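Local coordinates for protein sugar ABC transporter (Agrobacterium radiobacter, PDB 4RXT) that binds an arabinopyranose sugar in the cleft between its two lobes and probably serves as the solute-binding component of a sugar ABC transporter, at residues 92-96 with 143-147; 109-114 with 149-154; 131-137 with 164-170; 249-253 with 272-276. The contacts are given in a common frame with arbitrary orientation. Residues are numbered along the deposited sequence.

Contact 1 of 4, residues 92-96 with 143-147. With ARA (alpha-L-arabinopyranose), chain B.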
# COMPACT_ATOMS: atom_id res chain seq x y z
N ILE A 92 -5.33 4.92 -8.86
CA ILE A 92 -5.43 4.72 -7.41
C ILE A 92 -4.10 4.22 -6.83
O ILE A 92 -3.27 3.60 -7.53
CB ILE A 92 -6.60 3.78 -7.00
CG1 ILE A 92 -6.44 2.38 -7.58
CG2 ILE A 92 -7.94 4.40 -7.42
CD1 ILE A 92 -7.36 1.36 -6.93
N ASP A 93 -3.91 4.52 -5.54
CA ASP A 93 -2.90 3.85 -4.68
C ASP A 93 -1.43 4.21 -4.86
O ASP A 93 -0.73 4.34 -3.86
CB ASP A 93 -3.11 2.32 -4.67
CG ASP A 93 -2.13 1.60 -3.75
OD1 ASP A 93 -2.43 1.54 -2.53
OD2 ASP A 93 -1.07 1.15 -4.25
N SER A 94 -0.96 4.31 -6.10
CA SER A 94 0.47 4.26 -6.37
C SER A 94 0.70 4.96 -7.70
O SER A 94 0.03 4.67 -8.66
CB SER A 94 0.94 2.79 -6.43
OG SER A 94 2.35 2.65 -6.47
N GLY A 95 1.63 5.91 -7.73
CA GLY A 95 1.77 6.78 -8.90
C GLY A 95 2.44 6.15 -10.10
O GLY A 95 3.05 5.08 -10.02
N ALA A 96 2.30 6.84 -11.23
CA ALA A 96 3.00 6.47 -12.45
C ALA A 96 3.55 7.73 -13.10
O ALA A 96 3.05 8.87 -12.90
CB ALA A 96 2.12 5.68 -13.42
N GLY A 143 10.85 0.23 -7.14
CA GLY A 143 10.25 0.92 -8.26
C GLY A 143 8.76 1.23 -8.17
O GLY A 143 8.19 1.78 -9.11
N ALA A 144 8.15 0.98 -7.03
CA ALA A 144 6.71 1.27 -6.84
C ALA A 144 6.53 2.69 -6.36
O ALA A 144 7.22 3.13 -5.48
CB ALA A 144 6.06 0.28 -5.84
N GLY A 145 5.57 3.40 -6.91
CA GLY A 145 5.35 4.78 -6.50
C GLY A 145 5.03 4.90 -5.00
O GLY A 145 5.63 5.67 -4.27
N SER A 146 4.05 4.10 -4.56
CA SER A 146 3.60 4.17 -3.15
C SER A 146 4.78 3.86 -2.21
O SER A 146 5.03 4.58 -1.23
CB SER A 146 2.43 3.22 -2.90
OG SER A 146 2.81 1.93 -3.29
N LEU A 147 5.48 2.77 -2.50
CA LEU A 147 6.52 2.28 -1.57
C LEU A 147 7.77 3.20 -1.53
O LEU A 147 8.39 3.38 -0.46
CB LEU A 147 6.94 0.86 -1.91
CG LEU A 147 5.77 -0.15 -2.01
CD1 LEU A 147 6.32 -1.56 -2.27
CD2 LEU A 147 4.82 -0.13 -0.81
C1 ARA B . -0.30 -1.67 -0.06
C2 ARA B . 0.23 -0.58 -1.01
C3 ARA B . 0.28 -1.12 -2.43
C4 ARA B . 1.05 -2.45 -2.50
C5 ARA B . 1.24 -3.04 -1.16
O1 ARA B . 0.31 -1.09 1.08
O2 ARA B . -0.64 0.57 -1.00
O3 ARA B . 0.81 -0.09 -3.28
O4 ARA B . 2.42 -2.29 -2.89
O5 ARA B . 0.08 -3.02 -0.31
O HOH W 1 3.57 2.76 -8.93

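Contact 2 of 4, residues 109-114 with 149-154. With ARA (alpha-L-arabinopyranose), chain B.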
# COMPACT_ATOMS: atom_id res chain seq x y z
N ASN A 109 1.43 9.04 0.58
CA ASN A 109 2.40 8.02 0.95
C ASN A 109 3.67 8.54 1.60
O ASN A 109 4.24 7.88 2.45
CB ASN A 109 2.71 7.09 -0.21
CG ASN A 109 1.55 6.15 -0.48
OD1 ASN A 109 1.22 5.33 0.39
ND2 ASN A 109 0.91 6.29 -1.64
N THR A 110 4.05 9.76 1.28
CA THR A 110 5.19 10.35 1.95
C THR A 110 4.85 10.60 3.43
O THR A 110 5.64 10.25 4.36
CB THR A 110 5.64 11.62 1.26
OG1 THR A 110 5.89 11.32 -0.13
CG2 THR A 110 6.90 12.10 1.90
N GLN A 111 3.66 11.16 3.66
CA GLN A 111 3.18 11.37 5.02
C GLN A 111 3.04 10.03 5.75
O GLN A 111 3.30 9.93 6.96
CB GLN A 111 1.86 12.13 5.03
CG GLN A 111 1.36 12.54 6.40
CD GLN A 111 -0.03 13.17 6.33
OE1 GLN A 111 -0.18 14.38 6.57
NE2 GLN A 111 -1.05 12.36 5.99
N GLY A 112 2.63 9.01 5.03
CA GLY A 112 2.48 7.67 5.62
C GLY A 112 3.82 7.15 6.13
O GLY A 112 3.91 6.56 7.21
N GLY A 113 4.90 7.41 5.39
CA GLY A 113 6.24 7.08 5.86
C GLY A 113 6.65 7.89 7.10
O GLY A 113 7.28 7.36 8.05
N ARG A 114 6.32 9.19 7.09
CA ARG A 114 6.59 10.04 8.24
C ARG A 114 5.87 9.56 9.50
O ARG A 114 6.46 9.50 10.58
CB ARG A 114 6.19 11.50 7.97
CG ARG A 114 7.00 12.23 6.91
CD ARG A 114 6.58 13.72 6.79
NE ARG A 114 6.42 14.10 5.38
CZ ARG A 114 5.29 14.51 4.79
NH1 ARG A 114 4.15 14.65 5.49
NH2 ARG A 114 5.29 14.80 3.49
N GLN A 149 7.75 6.39 -2.02
CA GLN A 149 7.35 7.56 -1.22
C GLN A 149 7.35 7.27 0.28
O GLN A 149 7.74 8.11 1.08
CB GLN A 149 6.02 8.12 -1.68
CG GLN A 149 6.15 8.76 -3.04
CD GLN A 149 4.85 9.36 -3.52
OE1 GLN A 149 3.81 8.79 -3.29
NE2 GLN A 149 4.92 10.50 -4.18
N ARG A 150 6.86 6.10 0.68
CA ARG A 150 6.89 5.71 2.11
C ARG A 150 8.33 5.66 2.60
O ARG A 150 8.67 6.14 3.69
CB ARG A 150 6.20 4.37 2.33
CG ARG A 150 4.74 4.45 2.02
CD ARG A 150 4.09 3.09 2.04
NE ARG A 150 2.78 3.19 1.42
CZ ARG A 150 1.98 2.20 1.09
NH1 ARG A 150 2.29 0.94 1.42
NH2 ARG A 150 0.86 2.50 0.47
N ARG A 151 9.20 5.10 1.77
CA ARG A 151 10.61 5.02 2.13
C ARG A 151 11.21 6.42 2.34
O ARG A 151 11.86 6.68 3.33
CB ARG A 151 11.37 4.24 1.05
CG ARG A 151 12.89 4.30 1.16
CD ARG A 151 13.56 3.41 0.13
NE ARG A 151 15.01 3.47 0.22
CZ ARG A 151 15.75 4.50 -0.20
NH1 ARG A 151 15.18 5.54 -0.77
NH2 ARG A 151 17.04 4.46 -0.03
N THR A 152 10.93 7.31 1.41
CA THR A 152 11.42 8.70 1.49
C THR A 152 10.88 9.38 2.75
O THR A 152 11.60 10.02 3.52
CB THR A 152 11.04 9.46 0.21
OG1 THR A 152 11.75 8.89 -0.89
CG2 THR A 152 11.43 10.92 0.32
N GLY A 153 9.57 9.26 2.97
CA GLY A 153 8.96 9.95 4.07
C GLY A 153 9.56 9.46 5.38
O GLY A 153 9.88 10.25 6.29
N PHE A 154 9.74 8.14 5.50
CA PHE A 154 10.36 7.54 6.68
C PHE A 154 11.80 8.00 6.90
O PHE A 154 12.17 8.43 8.01
CB PHE A 154 10.28 6.00 6.55
CG PHE A 154 10.98 5.25 7.67
CD1 PHE A 154 10.34 4.99 8.87
CD2 PHE A 154 12.27 4.78 7.49
CE1 PHE A 154 10.99 4.31 9.89
CE2 PHE A 154 12.92 4.07 8.50
CZ PHE A 154 12.28 3.85 9.70
C1 ARA B . -0.30 -1.67 -0.06
C2 ARA B . 0.23 -0.58 -1.01
C3 ARA B . 0.28 -1.12 -2.43
C4 ARA B . 1.05 -2.45 -2.50
C5 ARA B . 1.24 -3.04 -1.16
O1 ARA B . 0.31 -1.09 1.08
O2 ARA B . -0.64 0.57 -1.00
O3 ARA B . 0.81 -0.09 -3.28
O4 ARA B . 2.42 -2.29 -2.89
O5 ARA B . 0.08 -3.02 -0.31
O HOH W 2 1.30 9.72 -2.30

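Contact 3 of 4, residues 131-137 with 164-170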
# COMPACT_ATOMS: atom_id res chain seq x y z
N GLU A 131 14.67 7.36 22.34
CA GLU A 131 14.60 7.24 20.89
C GLU A 131 16.01 7.03 20.28
O GLU A 131 16.48 7.82 19.45
CB GLU A 131 13.94 8.50 20.30
CG GLU A 131 12.51 8.67 20.75
CD GLU A 131 11.90 10.04 20.45
OE1 GLU A 131 12.61 10.99 20.03
OE2 GLU A 131 10.68 10.19 20.68
N GLU A 132 16.67 5.94 20.68
CA GLU A 132 18.00 5.62 20.15
C GLU A 132 18.06 4.18 19.70
O GLU A 132 17.40 3.31 20.25
CB GLU A 132 19.05 5.80 21.20
CG GLU A 132 19.14 7.24 21.65
CD GLU A 132 20.57 7.69 21.73
OE1 GLU A 132 21.16 7.64 22.83
OE2 GLU A 132 21.13 8.08 20.68
N GLY A 133 18.88 3.93 18.70
CA GLY A 133 19.14 2.58 18.30
C GLY A 133 19.15 2.40 16.80
O GLY A 133 18.83 3.32 16.02
N ASP A 134 19.51 1.19 16.42
CA ASP A 134 19.61 0.79 15.02
C ASP A 134 18.29 0.33 14.48
O ASP A 134 17.58 -0.44 15.10
CB ASP A 134 20.64 -0.32 14.81
CG ASP A 134 22.06 0.13 15.11
OD1 ASP A 134 22.26 1.33 15.36
OD2 ASP A 134 22.96 -0.74 15.04
N VAL A 135 17.92 0.87 13.33
CA VAL A 135 16.66 0.51 12.69
C VAL A 135 16.88 0.13 11.24
O VAL A 135 17.92 0.46 10.64
CB VAL A 135 15.62 1.64 12.82
CG1 VAL A 135 15.41 1.96 14.29
CG2 VAL A 135 15.96 2.89 11.98
N VAL A 136 15.89 -0.55 10.67
CA VAL A 136 15.91 -1.01 9.30
C VAL A 136 14.58 -0.73 8.60
O VAL A 136 13.56 -0.57 9.24
CB VAL A 136 16.29 -2.51 9.17
CG1 VAL A 136 17.63 -2.78 9.84
CG2 VAL A 136 15.25 -3.44 9.74
N ILE A 137 14.64 -0.60 7.28
CA ILE A 137 13.48 -0.53 6.45
C ILE A 137 13.53 -1.68 5.45
O ILE A 137 14.56 -2.01 4.88
CB ILE A 137 13.30 0.86 5.76
CG1 ILE A 137 12.09 0.88 4.85
CG2 ILE A 137 14.55 1.27 5.01
CD1 ILE A 137 11.69 2.24 4.30
N GLY A 164 18.92 10.06 17.00
CA GLY A 164 19.42 8.94 17.79
C GLY A 164 19.14 7.58 17.15
O GLY A 164 19.70 6.57 17.59
N LEU A 165 18.27 7.57 16.14
CA LEU A 165 18.00 6.37 15.33
C LEU A 165 18.97 6.32 14.16
O LEU A 165 19.22 7.34 13.45
CB LEU A 165 16.57 6.34 14.83
CG LEU A 165 15.52 6.36 15.95
CD1 LEU A 165 14.14 6.31 15.29
CD2 LEU A 165 15.68 5.22 16.96
N LYS A 166 19.58 5.15 13.96
CA LYS A 166 20.53 4.98 12.87
C LYS A 166 19.93 3.94 11.91
O LYS A 166 19.67 2.81 12.31
CB LYS A 166 21.88 4.53 13.43
CG LYS A 166 22.95 4.23 12.36
CD LYS A 166 24.29 3.77 12.91
CE LYS A 166 25.38 3.97 11.87
NZ LYS A 166 26.59 3.14 12.11
N VAL A 167 19.76 4.31 10.64
CA VAL A 167 19.32 3.39 9.62
C VAL A 167 20.50 2.55 9.16
O VAL A 167 21.42 3.04 8.48
CB VAL A 167 18.61 4.09 8.45
CG1 VAL A 167 18.00 3.07 7.50
CG2 VAL A 167 17.50 4.99 8.95
N VAL A 168 20.49 1.28 9.53
CA VAL A 168 21.59 0.36 9.26
C VAL A 168 21.32 -0.61 8.12
O VAL A 168 22.23 -1.28 7.67
CB VAL A 168 22.06 -0.40 10.53
CG1 VAL A 168 22.43 0.58 11.63
CG2 VAL A 168 20.98 -1.35 11.06
N ALA A 169 20.08 -0.70 7.66
CA ALA A 169 19.76 -1.51 6.48
C ALA A 169 18.53 -0.96 5.80
O ALA A 169 17.60 -0.44 6.46
CB ALA A 169 19.59 -2.98 6.80
N ASP A 170 18.55 -1.05 4.47
CA ASP A 170 17.47 -0.55 3.62
C ASP A 170 17.32 -1.59 2.54
O ASP A 170 18.10 -1.62 1.61
CB ASP A 170 17.92 0.82 3.12
CG ASP A 170 16.95 1.52 2.20
OD1 ASP A 170 15.95 0.98 1.72
OD2 ASP A 170 17.27 2.70 1.91
O HOH W 3 16.37 10.35 18.29

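Contact 4 of 4, residues 249-253 with 272-276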
# COMPACT_ATOMS: atom_id res chain seq x y z
N PRO A 249 -8.32 1.26 1.31
CA PRO A 249 -8.41 0.63 0.02
C PRO A 249 -9.85 0.45 -0.48
O PRO A 249 -10.08 0.56 -1.67
CB PRO A 249 -7.74 -0.74 0.22
CG PRO A 249 -7.76 -0.97 1.72
CD PRO A 249 -7.55 0.44 2.25
N TYR A 250 -10.81 0.17 0.42
CA TYR A 250 -12.21 0.03 0.00
C TYR A 250 -12.69 1.28 -0.72
O TYR A 250 -13.28 1.21 -1.80
CB TYR A 250 -13.11 -0.27 1.19
CG TYR A 250 -14.53 -0.64 0.80
CD1 TYR A 250 -14.85 -1.95 0.54
CD2 TYR A 250 -15.52 0.34 0.67
CE1 TYR A 250 -16.16 -2.32 0.20
CE2 TYR A 250 -16.82 0.01 0.31
CZ TYR A 250 -17.15 -1.31 0.08
OH TYR A 250 -18.45 -1.62 -0.25
N ARG A 251 -12.39 2.44 -0.14
CA ARG A 251 -12.77 3.71 -0.76
C ARG A 251 -12.06 3.95 -2.09
O ARG A 251 -12.67 4.45 -3.01
CB ARG A 251 -12.55 4.88 0.20
CG ARG A 251 -12.87 6.23 -0.42
CD ARG A 251 -12.54 7.36 0.50
NE ARG A 251 -12.91 8.62 -0.11
CZ ARG A 251 -12.59 9.81 0.39
NH1 ARG A 251 -11.88 9.90 1.51
NH2 ARG A 251 -12.99 10.91 -0.22
N MET A 252 -10.76 3.63 -2.16
CA MET A 252 -10.05 3.73 -3.43
C MET A 252 -10.79 2.96 -4.55
O MET A 252 -10.95 3.46 -5.68
CB MET A 252 -8.58 3.28 -3.32
CG MET A 252 -7.65 4.21 -2.53
SD MET A 252 -5.97 3.43 -2.46
CE MET A 252 -5.60 3.66 -0.71
N GLY A 253 -11.27 1.75 -4.25
CA GLY A 253 -12.03 0.95 -5.21
C GLY A 253 -13.39 1.55 -5.53
O GLY A 253 -13.76 1.72 -6.69
N ASN A 272 -7.29 15.18 -7.45
CA ASN A 272 -6.57 14.47 -6.39
C ASN A 272 -7.48 14.32 -5.17
O ASN A 272 -8.08 15.27 -4.74
CB ASN A 272 -5.26 15.20 -6.03
CG ASN A 272 -4.25 15.22 -7.18
OD1 ASN A 272 -3.56 14.23 -7.45
ND2 ASN A 272 -4.16 16.35 -7.87
N VAL A 273 -7.62 13.09 -4.67
CA VAL A 273 -8.36 12.77 -3.45
C VAL A 273 -7.39 12.03 -2.54
O VAL A 273 -6.84 10.99 -2.92
CB VAL A 273 -9.63 11.89 -3.69
CG1 VAL A 273 -10.26 11.46 -2.38
CG2 VAL A 273 -10.64 12.65 -4.54
N ASP A 274 -7.18 12.60 -1.34
CA ASP A 274 -6.40 12.01 -0.27
C ASP A 274 -7.30 11.15 0.58
O ASP A 274 -8.17 11.65 1.30
CB ASP A 274 -5.73 13.14 0.55
CG ASP A 274 -4.87 12.64 1.70
OD1 ASP A 274 -4.94 11.44 2.01
OD2 ASP A 274 -4.16 13.47 2.31
N THR A 275 -7.07 9.85 0.49
CA THR A 275 -7.96 8.88 1.15
C THR A 275 -7.56 8.57 2.62
O THR A 275 -8.25 7.80 3.32
CB THR A 275 -8.11 7.59 0.30
OG1 THR A 275 -6.82 7.07 -0.06
CG2 THR A 275 -8.93 7.84 -0.96
N GLY A 276 -6.47 9.18 3.09
CA GLY A 276 -6.11 9.16 4.50
C GLY A 276 -5.27 7.98 4.96
O GLY A 276 -5.26 6.89 4.37
O HOH W 4 -10.89 7.59 3.26
O HOH W 5 -10.62 12.77 1.10

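Contact 1 of 4, residues 92-96 with 143-147
The sugar pocket closes here, where the loop following strand 89-92 meets the N-terminal end of helix 145-161. Asp93 grips the bound arabinopyranose with both carboxylate oxygens: the sugar's O2 donates to Asp93 OD1 at 2.5 Å, and its O3 donates to Asp93 OD2 at 2.5 Å, a very short bond. From the helix side, Ser146 OG donates to the same sugar O3 at 2.8 Å, so one hydroxyl is held by both segments at once. In this type I periplasmic binding protein fold the two segments belong to different lobes, and the contact therefore spans the ligand cleft. Next to the sugar the two lobes bond directly: Ser146 N, in the first turn of the helix, after the N-cap residue Ala144, donates to Ser94 OG at 2.9 Å. A water also joins the two segments, accepting from Ser94 OG (2.7 Å) and Gly145 N (2.9 Å) and donating to Gly95 O (2.6 Å). The backbones come close, with the CA atoms of Ser94 and Ser146 4.5 Å apart. Glycine suits position 145, since a CB there would sit against Gly95 N. Tyr18 OH adds a hydrogen bond to Asp93 OD1.

Contact 2 of 4, residues 109-114 with 149-154
Arg150 and Asn109 make the strongest link: Arg150 NE and Arg150 NH2 both donate to Asn109 OD1, at 2.8 and 2.9 Å, one oxygen accepting from two nitrogens at the edge of the guanidinium, near its plane. The same guanidinium donates from Arg150 NH1 to O1 of the arabinopyranose and from NH2 to its O2, each at 2.9 Å. A water, accepting from Asn109 N (3.0 Å) and donating to Gln149 OE1 (2.9 Å), adds a second polar bridge. Beyond these the helices touch almost backbone to backbone. Their local axes approach to 6.4 Å and cross at -46°, which the glycines at 113 and 153 permit, since a CB on either would clash with the facing helix. CA-H...O contacts fill the gap, among them Gly153 CA to Thr110 O at 3.3 Å and Gly113 CA to Arg150 O at 3.4 Å. Helix 109-128 thus lies against helix 145-161 on one side of the second lobe's sheet, where Phe154 stacks on Phe198 of strand 194-199 and touches Ile137 of strand 133-139.

Contact 3 of 4, residues 131-137 with 164-170
Valines and a leucine form the apolar centre of this pair of parallel strands, the two arms of a beta-alpha-beta crossover whose helix is 145-161. On the face covered by that helix, Val135 CG2 meets Val167 CG2 at 4.0 Å and Val135 CG1 lies 4.2 Å from Leu165 CD2. On the other face Val136 CG1 packs against Ala169 CB at 3.6 Å, with helix 177-190 lying over both residues. Val136 CG1 also lies 3.8 Å from CG2 of Val168, which points sideways. The backbone bonds run between these layers: Lys166 N to Gly133 O (2.9 Å), Val135 N to Lys166 O (2.8 Å), Val168 N to Val135 O (2.9 Å) and Ile137 N to Ala169 O (3.1 Å). Val135 pairs with Val167 but Ile137 with Asp170, so strand 165-172 carries one extra residue, a beta bulge at Val168, whose psi of -12° breaks the extended path. Strand 165-172 is an edge strand of this lobe's sheet. Toward the polar edge, the Asp170 carboxylate turns to a salt bridge with Arg151 of the crossover helix. At the opposite end Gly133 N donates to Gly164 O at 3.0 Å, and a water bridges Glu131 O (2.8 Å) and Gly164 N (2.9 Å).

Contact 4 of 4, residues 249-253 with 272-276
Thr275, Arg251 and Met252 carry this contact, in which the first turn of helix 249-264 meets the end of strand 272-274, an edge strand of the first lobe's parallel sheet. Both segments lie close to where the chain passes between the lobes of the periplasmic binding protein fold. Thr275 gives up the most surface, pointing at the helix and lying between the other two: its CG2 is 3.9 Å from Arg251 CD, and its OG1 is 3.7 Å from Met252 CE. Arg251 stretches out fully, with Val273 CG1 and Thr275 CG2 against one face of its guanidinium; Arg251 NH2 comes within 3.5 Å of Val273 CG1. Its NE forms a salt bridge with Asp255 one turn on, while two waters tie its NH1 to the strand's backbone, one donating to Thr275 O and the other to Asp274 O. Met252, more buried, also touches the sugar-binding residues Asp93 and Gln247. Where the strand ends there is an Asx turn: Gly276 N donates to Asp274 OD1 at 2.9 Å.

How the contacts relate
Contacts 1 and 2 meet around the sugar, their centres about 12 Å apart, and share helix 145-161: its N-terminal end reaches across the cleft in contact 1, and its following turns pack on helix 109-128 in contact 2. Contact 3 lies farther from the cleft in the same lobe, its centre about 16 Å from that of contact 2, joining the strands before and after that helix; the Arg151–Asp170 salt bridge couples the two. These three interleave along the chain. Contact 4 comes later and belongs to the other lobe, its centre about 31 Å from that of contact 3, but Met252 packs against Ile92 and Asp93 of contact 1. The set thus runs from one lobe's sheet edge to the other's, with the bound arabinopyranose between the lobes.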